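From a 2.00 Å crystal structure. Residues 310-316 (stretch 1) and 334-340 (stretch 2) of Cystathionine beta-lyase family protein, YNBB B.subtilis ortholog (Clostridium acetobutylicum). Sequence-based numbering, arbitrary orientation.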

ATOM      1  N   PHE D 310      12.121  13.182  32.296  1.00 30.31           N
ATOM      2  CA  PHE D 310      11.748  12.295  33.407  1.00 29.16           C
ATOM      3  C   PHE D 310      12.846  11.239  33.622  1.00 29.25           C
ATOM      4  O   PHE D 310      13.271  10.960  34.747  1.00 28.21           O
ATOM      5  CB  PHE D 310      10.425  11.592  33.098  1.00 26.03           C
ATOM      6  CG  PHE D 310      10.067  10.495  34.076  1.00 28.31           C
ATOM      7  CD1 PHE D 310       9.619  10.797  35.350  1.00 32.88           C
ATOM      8  CD2 PHE D 310      10.247   9.162  33.748  1.00 31.14           C
ATOM      9  CE1 PHE D 310       9.304   9.783  36.247  1.00 31.75           C
ATOM     10  CE2 PHE D 310       9.987   8.151  34.644  1.00 31.46           C
ATOM     11  CZ  PHE D 310       9.503   8.455  35.900  1.00 25.06           C
ATOM     12  N   CYS D 311      13.343  10.663  32.549  1.00 28.43           N
ATOM     13  CA  CYS D 311      14.453   9.703  32.698  1.00 27.63           C
ATOM     14  C   CYS D 311      15.674  10.342  33.418  1.00 29.35           C
ATOM     15  O   CYS D 311      16.255   9.761  34.343  1.00 27.56           O
ATOM     16  CB  CYS D 311      14.853   9.177  31.323  1.00 30.91           C
ATOM     17  SG  CYS D 311      16.245   8.019  31.366  1.00 32.48           S
ATOM     18  N   ALA D 312      16.115  11.505  32.929  1.00 26.20           N
ATOM     19  CA  ALA D 312      17.171  12.300  33.539  1.00 26.59           C
ATOM     20  C   ALA D 312      16.982  12.440  35.063  1.00 27.29           C
ATOM     21  O   ALA D 312      17.912  12.228  35.818  1.00 27.47           O
ATOM     22  CB  ALA D 312      17.223  13.751  32.876  1.00 26.02           C
ATOM     23  N   ARG D 313      15.790  12.868  35.495  1.00 28.23           N
ATOM     24  CA  ARG D 313      15.563  13.078  36.921  1.00 27.36           C
ATOM     25  C   ARG D 313      15.527  11.789  37.708  1.00 28.18           C
ATOM     26  O   ARG D 313      16.214  11.688  38.726  1.00 28.67           O
ATOM     27  CB  ARG D 313      14.312  13.882  37.231  1.00 29.76           C
ATOM     28  CG  ARG D 313      14.193  14.240  38.699  1.00 28.58           C
ATOM     29  CD  ARG D 313      15.459  14.892  39.239  1.00 22.80           C
ATOM     30  NE  ARG D 313      15.223  15.579  40.535  1.00 29.90           N
ATOM     31  CZ  ARG D 313      16.153  16.186  41.277  1.00 27.67           C
ATOM     32  NH1 ARG D 313      17.454  16.221  40.917  1.00 31.79           N
ATOM     33  NH2 ARG D 313      15.792  16.704  42.445  1.00 30.05           N
ATOM     34  N   ILE D 314      14.770  10.790  37.239  1.00 32.50           N
ATOM     35  CA  ILE D 314      14.679   9.561  38.006  1.00 30.62           C
ATOM     36  C   ILE D 314      16.026   8.814  38.087  1.00 29.10           C
ATOM     37  O   ILE D 314      16.371   8.297  39.135  1.00 30.98           O
ATOM     38  CB  ILE D 314      13.525   8.647  37.561  1.00 30.46           C
ATOM     39  CG1 ILE D 314      13.161   7.685  38.715  1.00 31.67           C
ATOM     40  CG2 ILE D 314      13.849   7.884  36.231  1.00 25.86           C
ATOM     41  CD1 ILE D 314      11.931   6.724  38.379  1.00 29.37           C
HETATM   42  N   MSE D 315      16.816   8.794  37.027  1.00 28.33           N
HETATM   43  CA  MSE D 315      18.088   8.074  37.101  1.00 27.48           C
HETATM   44  C   MSE D 315      19.025   8.848  38.050  1.00 28.79           C
HETATM   45  O   MSE D 315      19.832   8.276  38.770  1.00 29.62           O
HETATM   46  CB  MSE D 315      18.696   7.892  35.709  1.00 28.74           C
HETATM   47  CG  MSE D 315      17.823   7.082  34.738  1.00 32.94           C
HETATM   48 SE   MSE D 315      17.396   5.345  35.441  0.75 30.99          SE
HETATM   49  CE  MSE D 315      19.137   4.497  35.248  1.00 28.37           C
ATOM     50  N   GLU D 316      18.912  10.169  38.041  1.00 28.39           N
ATOM     51  CA  GLU D 316      19.666  10.996  38.981  1.00 28.62           C
ATOM     52  C   GLU D 316      19.246  10.732  40.451  1.00 30.24           C
ATOM     53  O   GLU D 316      20.104  10.555  41.328  1.00 27.05           O
ATOM     54  CB  GLU D 316      19.480  12.447  38.614  1.00 30.61           C
ATOM     55  CG  GLU D 316      20.064  13.462  39.524  1.00 29.94           C
ATOM     56  CD  GLU D 316      20.097  14.799  38.862  1.00 40.38           C
ATOM     57  OE1 GLU D 316      19.022  15.410  38.654  1.00 28.05           O
ATOM     58  OE2 GLU D 316      21.210  15.196  38.508  1.00 33.56           O
ATOM     59  N   ILE D 334      17.325  13.202  22.935  1.00 27.54           N
ATOM     60  CA  ILE D 334      18.257  12.222  23.469  1.00 30.19           C
ATOM     61  C   ILE D 334      18.570  12.449  24.953  1.00 29.72           C
ATOM     62  O   ILE D 334      18.691  13.594  25.383  1.00 28.82           O
ATOM     63  CB  ILE D 334      19.602  12.276  22.744  1.00 32.19           C
ATOM     64  CG1 ILE D 334      19.421  12.180  21.221  1.00 34.67           C
ATOM     65  CG2 ILE D 334      20.557  11.174  23.277  1.00 32.60           C
ATOM     66  CD1 ILE D 334      18.622  11.005  20.803  1.00 43.46           C
ATOM     67  N   GLN D 335      18.720  11.337  25.709  1.00 29.37           N
ATOM     68  CA  GLN D 335      19.098  11.376  27.098  1.00 28.84           C
ATOM     69  C   GLN D 335      20.217  10.387  27.283  1.00 28.83           C
ATOM     70  O   GLN D 335      20.063   9.228  26.915  1.00 27.99           O
ATOM     71  CB  GLN D 335      17.973  10.922  28.023  1.00 29.57           C
ATOM     72  CG  GLN D 335      18.294  11.079  29.513  1.00 30.72           C
ATOM     73  CD  GLN D 335      18.685  12.509  29.874  1.00 25.66           C
ATOM     74  OE1 GLN D 335      17.956  13.433  29.557  1.00 31.43           O
ATOM     75  NE2 GLN D 335      19.825  12.686  30.564  1.00 28.55           N
ATOM     76  N   ALA D 336      21.300  10.837  27.905  1.00 27.64           N
ATOM     77  CA  ALA D 336      22.470   9.996  28.236  1.00 28.88           C
ATOM     78  C   ALA D 336      22.511   9.720  29.745  1.00 27.14           C
ATOM     79  O   ALA D 336      22.118  10.569  30.550  1.00 28.93           O
ATOM     80  CB  ALA D 336      23.801  10.666  27.737  1.00 26.70           C
ATOM     81  N   ILE D 337      22.971   8.527  30.113  1.00 30.90           N
ATOM     82  CA  ILE D 337      23.040   8.096  31.490  1.00 28.60           C
ATOM     83  C   ILE D 337      24.430   7.421  31.668  1.00 31.40           C
ATOM     84  O   ILE D 337      24.749   6.504  30.917  1.00 33.81           O
ATOM     85  CB  ILE D 337      21.963   7.038  31.805  1.00 30.43           C
ATOM     86  CG1 ILE D 337      20.543   7.486  31.355  1.00 34.59           C
ATOM     87  CG2 ILE D 337      22.024   6.626  33.317  1.00 26.81           C
ATOM     88  CD1 ILE D 337      19.512   6.351  31.386  1.00 33.95           C
ATOM     89  N   LYS D 338      25.249   7.901  32.598  1.00 30.03           N
ATOM     90  CA  LYS D 338      26.570   7.291  32.861  1.00 32.20           C
ATOM     91  C   LYS D 338      26.404   6.175  33.899  1.00 32.54           C
ATOM     92  O   LYS D 338      26.331   6.419  35.084  1.00 32.88           O
ATOM     93  CB  LYS D 338      27.552   8.348  33.321  1.00 31.40           C
ATOM     94  CG  LYS D 338      28.994   7.892  33.443  1.00 33.61           C
ATOM     95  CD  LYS D 338      29.942   9.014  33.854  1.00 41.68           C
ATOM     96  CE  LYS D 338      30.032  10.121  32.779  1.00 51.46           C
ATOM     97  NZ  LYS D 338      31.117  11.128  33.018  1.00 48.58           N
ATOM     98  N   PHE D 339      26.331   4.939  33.435  1.00 33.24           N
ATOM     99  CA  PHE D 339      26.112   3.814  34.348  1.00 35.00           C
ATOM    100  C   PHE D 339      27.368   3.478  35.170  1.00 37.80           C
ATOM    101  O   PHE D 339      27.248   3.009  36.292  1.00 38.80           O
ATOM    102  CB  PHE D 339      25.578   2.600  33.578  1.00 32.53           C
ATOM    103  CG  PHE D 339      24.187   2.786  33.055  1.00 32.14           C
ATOM    104  CD1 PHE D 339      23.096   2.573  33.878  1.00 31.76           C
ATOM    105  CD2 PHE D 339      23.974   3.232  31.775  1.00 31.84           C
ATOM    106  CE1 PHE D 339      21.835   2.756  33.421  1.00 30.49           C
ATOM    107  CE2 PHE D 339      22.711   3.408  31.292  1.00 31.18           C
ATOM    108  CZ  PHE D 339      21.636   3.171  32.117  1.00 31.15           C
ATOM    109  N   ASN D 340      28.549   3.750  34.610  1.00 39.11           N
ATOM    110  CA  ASN D 340      29.852   3.487  35.252  1.00 38.60           C
ATOM    111  C   ASN D 340      30.040   2.009  35.564  1.00 39.08           C
ATOM    112  O   ASN D 340      30.769   1.657  36.498  1.00 36.80           O
ATOM    113  CB  ASN D 340      30.043   4.294  36.545  1.00 37.95           C
ATOM    114  CG  ASN D 340      30.580   5.676  36.306  1.00 45.22           C
ATOM    115  OD1 ASN D 340      31.502   5.874  35.502  1.00 40.95           O
ATOM    116  ND2 ASN D 340      30.007   6.667  37.017  1.00 42.77           N
TER

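What kind of contact joins the helix to the strand? It is a packing of side chains, with no hydrogen bond or salt bridge passing between the two stretches. Helix 310-316 and strand 334-338 run nearly parallel, 14° apart in direction, and their axes come within 8.7 Å. That spacing leaves room for one layer of side chains, and together the two surfaces bury 247 Å². Cys311 and Met315, one helical turn apart, point their CA-to-CB bonds toward the strand; Gln335 and Ile337, alternate residues of the strand, point toward the helix, while Ala336 between them points away.

Which apolar side chains do the packing? Ile337 lies at the centre, its CD1 3.7 Å from SG of Cys311 and 3.8 Å from CG of Met315. With chi1 m and chi2 t, its longer branch extends to reach both helix residues. The small, weakly polar thiol of Cys311 suits this buried position, since it can meet a methyl group without needing a polar partner. Met315, present as selenomethionine, has all three chi angles in m, and the resulting curl carries its terminal methyl onward to Phe339, where CE lies 3.7 Å from CE1. The approach to the ring is oblique. Phe339 follows the strand, and although its CA-to-CB bond points sideways, the length of the side chain brings the ring within reach of the helix.

How does a polar glutamine fit into this buried layer? Gln335 meets the helix through van der Waals contact: its CG is 4.1 Å from SG of Cys311, and its OE1 is 3.4 Å from CB of Ala312. The amide is not left unsatisfied, because NE2 donates a hydrogen bond to O of Ala336 at 3.1 Å, and both OE1 and NE2 have hydrogen-bonding partners elsewhere in the structure. Ala312, with only a methyl beyond its backbone, allows the close approach here, where the CA atoms of Ala312 and Gln335 are 6.8 Å apart.

What do the polar interactions of the helix contribute? None of them crosses to the strand; those described here lie within the helix, and Arg313 also has partners elsewhere in the structure. The backbone bond from N of Met315 to O of Cys311, 2.9 Å long, links the two residues that point toward the strand. Farther from the strand, NH1 of Arg313 forms a salt bridge with OE1 of Glu316 at 2.9 Å. These two charged residues are partly exposed and make no contact with stretch 2, and the side chains that do make the contact are all uncharged.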